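Local atomic coordinates of HpcE (PDB entry 1WZO), a protein that probably catalyses the isomerisation of a 2-hydroxyhepta-2,4-diene-1,7-dioate-type substrate in aromatic degradation, as a member of the fumarylacetoacetate hydrolase family. Residues Val120-Thr124 with Phe157-Val163; Pro166-Leu171 with Gly183-Met188; Trp170-Asn176 with Asp226-Ile232. All coordinates share one frame; numbering follows the deposited sequence.

Contact 1 (Val120-Thr124 with Phe157-Val163); sequences VLGYT and FLVVEEV. With GOL (glycerol), chain I.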
loop_
_atom_site.group_PDB
_atom_site.type_symbol
_atom_site.label_atom_id
_atom_site.label_comp_id
_atom_site.label_asym_id
_atom_site.label_seq_id
_atom_site.Cartn_x
_atom_site.Cartn_y
_atom_site.Cartn_z
ATOM N N VAL B 120 22.200 2.691 -0.778
ATOM C CA VAL B 120 21.727 1.891 -1.896
ATOM C C VAL B 120 21.441 0.443 -1.505
ATOM O O VAL B 120 22.264 -0.219 -0.874
ATOM C CB VAL B 120 22.759 1.909 -3.046
ATOM C CG1 VAL B 120 22.336 0.962 -4.155
ATOM C CG2 VAL B 120 22.913 3.326 -3.576
ATOM N N LEU B 121 20.264 -0.041 -1.882
ATOM C CA LEU B 121 19.873 -1.416 -1.593
ATOM C C LEU B 121 20.486 -2.347 -2.635
ATOM O O LEU B 121 21.090 -3.362 -2.298
ATOM C CB LEU B 121 18.347 -1.551 -1.615
ATOM C CG LEU B 121 17.763 -2.958 -1.449
ATOM C CD1 LEU B 121 18.100 -3.498 -0.064
ATOM C CD2 LEU B 121 16.255 -2.915 -1.641
ATOM N N GLY B 122 20.331 -1.990 -3.906
ATOM C CA GLY B 122 20.872 -2.812 -4.971
ATOM C C GLY B 122 20.695 -2.186 -6.340
ATOM O O GLY B 122 20.333 -1.011 -6.452
ATOM N N TYR B 123 20.923 -2.982 -7.381
ATOM C CA TYR B 123 20.829 -2.497 -8.755
ATOM C C TYR B 123 20.022 -3.429 -9.642
ATOM O O TYR B 123 19.786 -4.582 -9.294
ATOM C CB TYR B 123 22.238 -2.359 -9.344
ATOM C CG TYR B 123 23.144 -1.453 -8.545
ATOM C CD1 TYR B 123 23.171 -0.081 -8.782
ATOM C CD2 TYR B 123 23.947 -1.964 -7.523
ATOM C CE1 TYR B 123 23.966 0.763 -8.021
ATOM C CE2 TYR B 123 24.748 -1.126 -6.752
ATOM C CZ TYR B 123 24.750 0.237 -7.007
ATOM O OH TYR B 123 25.517 1.079 -6.235
ATOM N N THR B 124 19.604 -2.914 -10.792
ATOM C CA THR B 124 18.862 -3.698 -11.763
ATOM C C THR B 124 19.056 -3.034 -13.112
ATOM O O THR B 124 19.759 -2.018 -13.218
ATOM C CB THR B 124 17.350 -3.793 -11.405
ATOM O OG1 THR B 124 16.731 -4.765 -12.251
ATOM C CG2 THR B 124 16.647 -2.452 -11.589
ATOM N N PHE B 157 16.187 -8.756 -12.080
ATOM C CA PHE B 157 16.560 -8.919 -10.679
ATOM C C PHE B 157 16.882 -7.659 -9.896
ATOM O O PHE B 157 17.209 -6.614 -10.457
ATOM C CB PHE B 157 17.794 -9.822 -10.560
ATOM C CG PHE B 157 17.739 -11.055 -11.409
ATOM C CD1 PHE B 157 18.562 -11.179 -12.522
ATOM C CD2 PHE B 157 16.874 -12.093 -11.092
ATOM C CE1 PHE B 157 18.527 -12.327 -13.309
ATOM C CE2 PHE B 157 16.832 -13.243 -11.875
ATOM C CZ PHE B 157 17.661 -13.358 -12.984
ATOM N N LEU B 158 16.778 -7.789 -8.579
ATOM C CA LEU B 158 17.159 -6.732 -7.660
ATOM C C LEU B 158 18.450 -7.342 -7.120
ATOM O O LEU B 158 18.422 -8.179 -6.214
ATOM C CB LEU B 158 16.146 -6.568 -6.527
ATOM C CG LEU B 158 16.633 -5.658 -5.391
ATOM C CD1 LEU B 158 17.119 -4.330 -5.949
ATOM C CD2 LEU B 158 15.499 -5.442 -4.383
ATOM N N VAL B 159 19.569 -6.948 -7.718
ATOM C CA VAL B 159 20.875 -7.467 -7.337
ATOM C C VAL B 159 21.453 -6.733 -6.133
ATOM O O VAL B 159 21.834 -5.563 -6.221
ATOM C CB VAL B 159 21.850 -7.374 -8.523
ATOM C CG1 VAL B 159 23.164 -8.080 -8.186
ATOM C CG2 VAL B 159 21.203 -7.992 -9.757
ATOM N N VAL B 160 21.518 -7.443 -5.011
ATOM C CA VAL B 160 22.028 -6.888 -3.768
ATOM C C VAL B 160 23.335 -7.539 -3.310
ATOM O O VAL B 160 23.533 -8.747 -3.461
ATOM C CB VAL B 160 20.986 -7.036 -2.641
ATOM C CG1 VAL B 160 19.698 -6.317 -3.026
ATOM C CG2 VAL B 160 20.694 -8.508 -2.393
ATOM N N GLU B 161 24.226 -6.720 -2.759
ATOM C CA GLU B 161 25.507 -7.191 -2.243
ATOM C C GLU B 161 26.383 -7.886 -3.278
ATOM O O GLU B 161 27.118 -8.809 -2.935
ATOM C CB GLU B 161 25.274 -8.157 -1.078
ATOM C CG GLU B 161 24.241 -7.699 -0.064
ATOM C CD GLU B 161 24.012 -8.726 1.034
ATOM O OE1 GLU B 161 23.758 -9.911 0.707
ATOM O OE2 GLU B 161 24.083 -8.349 2.223
ATOM N N GLU B 162 26.313 -7.456 -4.535
ATOM C CA GLU B 162 27.128 -8.071 -5.580
ATOM C C GLU B 162 27.930 -7.048 -6.379
ATOM O O GLU B 162 29.071 -7.310 -6.765
ATOM C CB GLU B 162 26.255 -8.910 -6.520
ATOM C CG GLU B 162 25.817 -10.228 -5.903
ATOM C CD GLU B 162 25.008 -11.098 -6.848
ATOM O OE1 GLU B 162 25.267 -11.069 -8.066
ATOM O OE2 GLU B 162 24.123 -11.831 -6.364
ATOM N N VAL B 163 27.340 -5.882 -6.624
ATOM C CA VAL B 163 28.035 -4.831 -7.359
ATOM C C VAL B 163 28.973 -4.102 -6.404
ATOM O O VAL B 163 28.535 -3.524 -5.408
ATOM C CB VAL B 163 27.049 -3.800 -7.956
ATOM C CG1 VAL B 163 27.823 -2.640 -8.573
ATOM C CG2 VAL B 163 26.171 -4.471 -9.005
HETATM C C1 GOL I . 25.966 -3.346 -2.918
HETATM O O1 GOL I . 26.087 -3.536 -4.315
HETATM C C2 GOL I . 24.537 -2.953 -2.544
HETATM O O2 GOL I . 23.627 -3.978 -2.963
HETATM C C3 GOL I . 24.424 -2.748 -1.030
HETATM O O3 GOL I . 24.744 -3.933 -0.317
#
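Leu121 opens the contact by laying its CD2 methyl against CD2 of Leu158, 3.8 Å away, the two side chains crossing at about a right angle; beside it runs Val160, whose CG1 touches the carbonyl oxygen of Leu121. That oxygen accepts a hydrogen bond from O2 of a glycerol, probably from the crystallisation liquor, and the same O2 takes the N-H of Glu161, so one glycerol hydroxyl bridges the two backbones at Leu121 and Glu161. At Gly122 the backbones come close, its CA 3.2 Å from Val159 O, and a CB here would collide with that oxygen. Tyr123 pairs with Val159 through two hydrogen bonds, N to Val159 O at 3.0 Å and O to Val159 N at 2.9 Å. Its CG stands anti to the carbonyl carbon (chi1 -57°), which brings ring atom CD2 to within 3.6 Å of CB of Val163, while glycerol O1, itself hydrogen-bonded to Val163 O, lies at the ring edge. Thr124 ends the segment: with OG1 anti to the backbone N (chi1 -170°), the hydroxyl gives its proton to Phe157 O at 2.6 Å. Leu121 and Gly122 both face Val103 on strand 94-104, a classic beta bulge next to an antiparallel pairing that joins strands 120-131 and 152-159 within the beta-rich core of the fumarylacetoacetate hydrolase fold.

Contact 2 (Pro166-Leu171 with Gly183-Met188); sequences PQDLWL and GHTSRM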
loop_
_atom_site.group_PDB
_atom_site.type_symbol
_atom_site.label_atom_id
_atom_site.label_comp_id
_atom_site.label_asym_id
_atom_site.label_seq_id
_atom_site.Cartn_x
_atom_site.Cartn_y
_atom_site.Cartn_z
ATOM N N PRO B 166 29.403 0.720 -8.966
ATOM C CA PRO B 166 28.449 1.007 -10.039
ATOM C C PRO B 166 29.030 1.800 -11.206
ATOM O O PRO B 166 28.444 1.832 -12.283
ATOM C CB PRO B 166 27.337 1.766 -9.313
ATOM C CG PRO B 166 28.100 2.524 -8.268
ATOM C CD PRO B 166 29.041 1.453 -7.738
ATOM N N GLN B 167 30.176 2.443 -10.989
ATOM C CA GLN B 167 30.824 3.232 -12.035
ATOM C C GLN B 167 31.807 2.383 -12.839
ATOM O O GLN B 167 32.589 2.908 -13.636
ATOM C CB GLN B 167 31.570 4.426 -11.422
ATOM C CG GLN B 167 30.740 5.250 -10.440
ATOM C CD GLN B 167 29.427 5.750 -11.035
ATOM O OE1 GLN B 167 28.444 5.933 -10.315
ATOM N NE2 GLN B 167 29.409 5.983 -12.342
ATOM N N ASP B 168 31.758 1.071 -12.641
ATOM C CA ASP B 168 32.657 0.164 -13.353
ATOM C C ASP B 168 31.903 -1.072 -13.867
ATOM O O ASP B 168 32.205 -2.204 -13.488
ATOM C CB ASP B 168 33.797 -0.245 -12.411
ATOM C CG ASP B 168 34.900 -1.010 -13.112
ATOM O OD1 ASP B 168 35.378 -0.545 -14.168
ATOM O OD2 ASP B 168 35.298 -2.071 -12.590
ATOM N N LEU B 169 30.919 -0.839 -14.733
ATOM C CA LEU B 169 30.107 -1.916 -15.301
ATOM C C LEU B 169 29.891 -1.694 -16.796
ATOM O O LEU B 169 29.670 -0.563 -17.228
ATOM C CB LEU B 169 28.735 -1.974 -14.610
ATOM C CG LEU B 169 28.647 -2.145 -13.093
ATOM C CD1 LEU B 169 27.194 -1.984 -12.644
ATOM C CD2 LEU B 169 29.173 -3.509 -12.690
ATOM N N TRP B 170 29.960 -2.758 -17.593
ATOM C CA TRP B 170 29.718 -2.596 -19.019
ATOM C C TRP B 170 28.219 -2.667 -19.294
ATOM O O TRP B 170 27.470 -3.294 -18.538
ATOM C CB TRP B 170 30.457 -3.650 -19.863
ATOM C CG TRP B 170 30.263 -5.101 -19.477
ATOM C CD1 TRP B 170 31.187 -5.912 -18.883
ATOM C CD2 TRP B 170 29.111 -5.926 -19.729
ATOM N NE1 TRP B 170 30.688 -7.187 -18.752
ATOM C CE2 TRP B 170 29.418 -7.224 -19.262
ATOM C CE3 TRP B 170 27.853 -5.695 -20.304
ATOM C CZ2 TRP B 170 28.513 -8.289 -19.352
ATOM C CZ3 TRP B 170 26.953 -6.755 -20.394
ATOM C CH2 TRP B 170 27.289 -8.035 -19.919
ATOM N N LEU B 171 27.798 -2.000 -20.366
ATOM C CA LEU B 171 26.398 -1.963 -20.779
ATOM C C LEU B 171 26.288 -2.510 -22.194
ATOM O O LEU B 171 27.090 -2.167 -23.061
ATOM C CB LEU B 171 25.878 -0.522 -20.783
ATOM C CG LEU B 171 26.037 0.305 -19.509
ATOM C CD1 LEU B 171 25.763 1.766 -19.817
ATOM C CD2 LEU B 171 25.098 -0.214 -18.438
ATOM N N GLY B 183 28.440 0.031 -23.970
ATOM C CA GLY B 183 28.791 1.220 -23.219
ATOM C C GLY B 183 29.390 0.829 -21.888
ATOM O O GLY B 183 29.493 -0.356 -21.575
ATOM N N HIS B 184 29.780 1.817 -21.095
ATOM C CA HIS B 184 30.367 1.538 -19.795
ATOM C C HIS B 184 29.992 2.633 -18.801
ATOM O O HIS B 184 30.081 3.821 -19.110
ATOM C CB HIS B 184 31.888 1.418 -19.933
ATOM C CG HIS B 184 32.536 0.688 -18.801
ATOM N ND1 HIS B 184 32.971 1.321 -17.656
ATOM C CD2 HIS B 184 32.762 -0.633 -18.609
ATOM C CE1 HIS B 184 33.434 0.420 -16.808
ATOM N NE2 HIS B 184 33.317 -0.773 -17.361
ATOM N N THR B 185 29.585 2.231 -17.603
ATOM C CA THR B 185 29.158 3.189 -16.589
ATOM C C THR B 185 30.231 4.133 -16.074
ATOM O O THR B 185 29.926 5.081 -15.348
ATOM C CB THR B 185 28.498 2.479 -15.384
ATOM O OG1 THR B 185 29.461 1.670 -14.701
ATOM C CG2 THR B 185 27.346 1.598 -15.860
ATOM N N SER B 186 31.483 3.894 -16.447
ATOM C CA SER B 186 32.564 4.762 -16.000
ATOM C C SER B 186 32.501 6.087 -16.746
ATOM O O SER B 186 33.134 7.063 -16.347
ATOM C CB SER B 186 33.924 4.098 -16.246
ATOM O OG SER B 186 34.075 3.756 -17.610
ATOM N N ARG B 187 31.729 6.115 -17.825
ATOM C CA ARG B 187 31.590 7.316 -18.641
ATOM C C ARG B 187 30.444 8.228 -18.193
ATOM O O ARG B 187 30.119 9.207 -18.862
ATOM C CB ARG B 187 31.418 6.916 -20.105
ATOM C CG ARG B 187 32.607 6.117 -20.627
ATOM C CD ARG B 187 32.286 5.379 -21.910
ATOM N NE ARG B 187 33.369 4.468 -22.274
ATOM C CZ ARG B 187 33.288 3.546 -23.228
ATOM N NH1 ARG B 187 32.169 3.402 -23.927
ATOM N NH2 ARG B 187 34.329 2.764 -23.482
ATOM N N MET B 188 29.839 7.900 -17.058
ATOM C CA MET B 188 28.760 8.718 -16.501
ATOM C C MET B 188 29.317 10.105 -16.194
ATOM O O MET B 188 30.393 10.222 -15.607
ATOM C CB MET B 188 28.250 8.107 -15.196
ATOM C CG MET B 188 26.939 7.383 -15.296
ATOM S SD MET B 188 26.362 6.939 -13.653
ATOM C CE MET B 188 26.001 5.211 -13.889
HETATM O O HOH W 1 32.219 7.512 -13.158
#
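Thr185 and the loop at Pro166-Leu169 are bound mainly by polar contacts centred on one hydroxyl. OG1 of Thr185 donates to Pro166 O at 2.6 Å and accepts the N-H of Leu169 at 2.9 Å, so a single side-chain oxygen from across the contact ties together the two ends of the Pro166-Leu169 turn. A chi1 of 65° sets OG1 between the backbone N and the carbonyl carbon and leaves CG2 anti to the carbonyl carbon, in touch with Leu171 CD2.

Backbone bonds carry on from there. Thr185 N reaches Leu169 O in a nearly straight bond (172°), and Leu171 and Gly183 exchange N-H and carbonyl in both directions as an antiparallel hydrogen-bonded pair. Between these bonds Trp170 and His184 form the non-hydrogen-bonded pair.

The His184 imidazole is met on one face and at an edge. Leu169 O sits over the centre of that face, 3.4 Å above the plane, and Asp168 OD1 comes to the edge at CE1, 3.4 Å away, with the carboxylate turned 63° from the ring. ND1 shares a hydrogen bond of 2.7 Å with Ser186 OG and also takes the backbone N-H of Ser186, tilted from the ring plane; together the two probably fix the rotation of the ring.

Apolar and weaker contacts finish the interface. The side chains of Leu171 and Thr185 cross at about a right angle, CD2 to CG2 3.9 Å. Gln167 is bent at chi2, and its NE2 makes a weak hydrogen bond to Met188 SD, whereas its OE1 takes the N-H of Val192.

This is the open end of the hairpin of strands 170-175 and 178-184. Pro166 and Leu169 lie on Leu100 of strand 94-104, strand 227-232 flanks strand 170-175 on the side away from 178-184, and Gln167 reaches the start of helix 192-200.

Contact 3 (Trp170-Asn176 with Asp226-Ile232); sequences WLRAYVN and DVMRLEI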
loop_
_atom_site.group_PDB
_atom_site.type_symbol
_atom_site.label_atom_id
_atom_site.label_comp_id
_atom_site.label_asym_id
_atom_site.label_seq_id
_atom_site.Cartn_x
_atom_site.Cartn_y
_atom_site.Cartn_z
ATOM N N TRP B 170 29.960 -2.758 -17.593
ATOM C CA TRP B 170 29.718 -2.596 -19.019
ATOM C C TRP B 170 28.219 -2.667 -19.294
ATOM O O TRP B 170 27.470 -3.294 -18.538
ATOM C CB TRP B 170 30.457 -3.650 -19.863
ATOM C CG TRP B 170 30.263 -5.101 -19.477
ATOM C CD1 TRP B 170 31.187 -5.912 -18.883
ATOM C CD2 TRP B 170 29.111 -5.926 -19.729
ATOM N NE1 TRP B 170 30.688 -7.187 -18.752
ATOM C CE2 TRP B 170 29.418 -7.224 -19.262
ATOM C CE3 TRP B 170 27.853 -5.695 -20.304
ATOM C CZ2 TRP B 170 28.513 -8.289 -19.352
ATOM C CZ3 TRP B 170 26.953 -6.755 -20.394
ATOM C CH2 TRP B 170 27.289 -8.035 -19.919
ATOM N N LEU B 171 27.798 -2.000 -20.366
ATOM C CA LEU B 171 26.398 -1.963 -20.779
ATOM C C LEU B 171 26.288 -2.510 -22.194
ATOM O O LEU B 171 27.090 -2.167 -23.061
ATOM C CB LEU B 171 25.878 -0.522 -20.783
ATOM C CG LEU B 171 26.037 0.305 -19.509
ATOM C CD1 LEU B 171 25.763 1.766 -19.817
ATOM C CD2 LEU B 171 25.098 -0.214 -18.438
ATOM N N ARG B 172 25.290 -3.351 -22.430
ATOM C CA ARG B 172 25.079 -3.907 -23.756
ATOM C C ARG B 172 23.602 -4.020 -24.088
ATOM O O ARG B 172 22.771 -4.261 -23.210
ATOM C CB ARG B 172 25.732 -5.284 -23.864
ATOM C CG ARG B 172 27.242 -5.220 -23.856
ATOM C CD ARG B 172 27.864 -6.593 -23.703
ATOM N NE ARG B 172 29.312 -6.484 -23.539
ATOM C CZ ARG B 172 30.085 -7.458 -23.075
ATOM N NH1 ARG B 172 29.551 -8.621 -22.726
ATOM N NH2 ARG B 172 31.392 -7.262 -22.947
ATOM N N ALA B 173 23.284 -3.842 -25.364
ATOM C CA ALA B 173 21.911 -3.947 -25.831
ATOM C C ALA B 173 21.885 -4.711 -27.144
ATOM O O ALA B 173 22.684 -4.447 -28.047
ATOM C CB ALA B 173 21.308 -2.562 -26.024
ATOM N N TYR B 174 20.966 -5.662 -27.235
ATOM C CA TYR B 174 20.806 -6.465 -28.435
ATOM C C TYR B 174 19.383 -6.312 -28.956
ATOM O O TYR B 174 18.436 -6.207 -28.173
ATOM C CB TYR B 174 21.035 -7.947 -28.135
ATOM C CG TYR B 174 22.368 -8.294 -27.511
ATOM C CD1 TYR B 174 22.640 -7.995 -26.177
ATOM C CD2 TYR B 174 23.344 -8.968 -28.249
ATOM C CE1 TYR B 174 23.853 -8.365 -25.587
ATOM C CE2 TYR B 174 24.559 -9.341 -27.671
ATOM C CZ TYR B 174 24.806 -9.039 -26.341
ATOM O OH TYR B 174 25.997 -9.424 -25.766
ATOM N N VAL B 175 19.239 -6.296 -30.276
ATOM C CA VAL B 175 17.926 -6.220 -30.900
ATOM C C VAL B 175 17.835 -7.436 -31.817
ATOM O O VAL B 175 18.601 -7.564 -32.773
ATOM C CB VAL B 175 17.738 -4.931 -31.733
ATOM C CG1 VAL B 175 16.392 -4.965 -32.441
ATOM C CG2 VAL B 175 17.805 -3.710 -30.829
ATOM N N ASN B 176 16.914 -8.340 -31.498
ATOM C CA ASN B 176 16.729 -9.559 -32.277
ATOM C C ASN B 176 18.004 -10.400 -32.285
ATOM O O ASN B 176 18.402 -10.937 -33.322
ATOM C CB ASN B 176 16.320 -9.224 -33.715
ATOM C CG ASN B 176 15.037 -8.423 -33.782
ATOM O OD1 ASN B 176 14.072 -8.719 -33.075
ATOM N ND2 ASN B 176 15.013 -7.411 -34.639
ATOM N N ASP B 226 10.455 -6.408 -32.983
ATOM C CA ASP B 226 11.804 -6.569 -32.449
ATOM C C ASP B 226 11.780 -7.108 -31.030
ATOM O O ASP B 226 10.830 -6.876 -30.280
ATOM C CB ASP B 226 12.559 -5.237 -32.439
ATOM C CG ASP B 226 12.898 -4.741 -33.826
ATOM O OD1 ASP B 226 12.913 -5.569 -34.764
ATOM O OD2 ASP B 226 13.163 -3.525 -33.972
ATOM N N VAL B 227 12.837 -7.831 -30.670
ATOM C CA VAL B 227 12.988 -8.384 -29.334
ATOM C C VAL B 227 14.215 -7.709 -28.738
ATOM O O VAL B 227 15.339 -7.909 -29.203
ATOM C CB VAL B 227 13.195 -9.916 -29.367
ATOM C CG1 VAL B 227 13.422 -10.444 -27.958
ATOM C CG2 VAL B 227 11.973 -10.588 -29.983
ATOM N N MET B 228 13.996 -6.886 -27.720
ATOM C CA MET B 228 15.091 -6.172 -27.085
ATOM C C MET B 228 15.649 -6.945 -25.902
ATOM O O MET B 228 14.897 -7.421 -25.045
ATOM C CB MET B 228 14.616 -4.793 -26.616
ATOM C CG MET B 228 14.043 -3.926 -27.724
ATOM S SD MET B 228 13.307 -2.396 -27.092
ATOM C CE MET B 228 11.924 -3.072 -26.191
ATOM N N ARG B 229 16.971 -7.086 -25.869
ATOM C CA ARG B 229 17.626 -7.772 -24.766
ATOM C C ARG B 229 18.747 -6.877 -24.264
ATOM O O ARG B 229 19.761 -6.681 -24.940
ATOM C CB ARG B 229 18.201 -9.123 -25.201
ATOM C CG ARG B 229 18.680 -9.971 -24.030
ATOM C CD ARG B 229 19.312 -11.265 -24.505
ATOM N NE ARG B 229 20.594 -11.034 -25.161
ATOM C CZ ARG B 229 21.016 -11.699 -26.232
ATOM N NH1 ARG B 229 20.250 -12.635 -26.778
ATOM N NH2 ARG B 229 22.209 -11.435 -26.752
ATOM N N LEU B 230 18.548 -6.324 -23.075
ATOM C CA LEU B 230 19.528 -5.445 -22.469
ATOM C C LEU B 230 20.296 -6.194 -21.393
ATOM O O LEU B 230 19.721 -6.960 -20.620
ATOM C CB LEU B 230 18.832 -4.215 -21.868
ATOM C CG LEU B 230 18.510 -3.069 -22.834
ATOM C CD1 LEU B 230 17.786 -3.592 -24.066
ATOM C CD2 LEU B 230 17.666 -2.025 -22.105
ATOM N N GLU B 231 21.601 -5.964 -21.350
ATOM C CA GLU B 231 22.454 -6.623 -20.374
ATOM C C GLU B 231 23.416 -5.646 -19.722
ATOM O O GLU B 231 23.910 -4.720 -20.360
ATOM C CB GLU B 231 23.248 -7.753 -21.045
ATOM C CG GLU B 231 22.406 -8.947 -21.471
ATOM C CD GLU B 231 23.215 -10.003 -22.223
ATOM O OE1 GLU B 231 24.368 -10.268 -21.825
ATOM O OE2 GLU B 231 22.693 -10.569 -23.204
ATOM N N ILE B 232 23.649 -5.844 -18.431
ATOM C CA ILE B 232 24.581 -5.021 -17.685
ATOM C C ILE B 232 25.413 -5.982 -16.851
ATOM O O ILE B 232 24.884 -6.917 -16.249
ATOM C CB ILE B 232 23.878 -4.021 -16.744
ATOM C CG1 ILE B 232 23.029 -3.039 -17.560
ATOM C CG2 ILE B 232 24.920 -3.255 -15.943
ATOM C CD1 ILE B 232 22.422 -1.907 -16.726
HETATM O O HOH W 2 27.091 -9.904 -23.150
HETATM O O HOH W 3 24.895 -12.355 -24.630
#
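Trp170-Asn176 and Asp226-Ile232 run antiparallel at 166°, their axes 4.7 Å apart at closest approach, with reciprocal backbone bonds at the pairs Arg172-Glu231 and Tyr174-Arg229. Past the non-hydrogen-bonded pair Val175-Met228, Asn176 extends the pattern: its N-H goes to Val227 O, and its side-chain OD1 takes Val227 N at 2.8 Å from above the amide carbonyl plane. The amide's other end, ND2, reaches Asp226 OD1 at 2.8 Å, approaching from above the carboxylate, whose OD2 is hydrogen-bonded to Arg223 N.

On the face carrying Tyr174, Arg229 lies across the phenol in a cation-pi contact, its CZ 4.0 Å from the ring centroid. NH2 lies over the ring centre, and the guanidinium is inclined 53° to the ring rather than stacked flat. The bend at chi3 (70°) folds the guanidinium back over the ring and lets NE form a salt bridge with OE2 of Glu231, its hydrogen bond weak. OE2 also approaches Tyr174 CE1. One water links Tyr174 OH, Arg172 NH1 and Glu231 OE1. An alanine in place of Tyr174 would remove the ring, and would probably free the Arg229 guanidinium to turn and leave the water one partner short.

These strands are neighbours in a five-stranded mixed sheet of the fumarylacetoacetate hydrolase domain, between strands 178-184 and 237-244. The opposite face is apolar: Leu171 and Ile232 lie side by side, CD2 to CD1 3.6 Å, and Ala173 CB meets Leu230 CD1 at 4.2 Å. Strands 94-104 and 120-131 cover this side through Tyr96 and Ile125. At the Trp170 end, the indole has Arg172 NH1 over one face and Ile232 C over the other, while Glu231 CB lies at its edge.

In the fold
Along the chain, contact 1 closes before contacts 2 and 3 open, and those two cross, their segments alternating along the chain, and they share Trp170 and Leu171 of strand 170-175. Their centres lie about 15 Å apart, and they join that strand to different neighbours in the five-stranded sheet: 178-184 in contact 2, 227-232 in contact 3. Contact 1 lies outside that sheet, where strand 120-131 pairs with 152-159, its centre about 15 Å from that of contact 2 and 19 Å from that of contact 3. Tyr123 touches Pro166, and Leu169 touches Val163 and Ile232, so the chain linking strands 152-159 and 170-175 packs against both, all within the fumarylacetoacetate hydrolase family region.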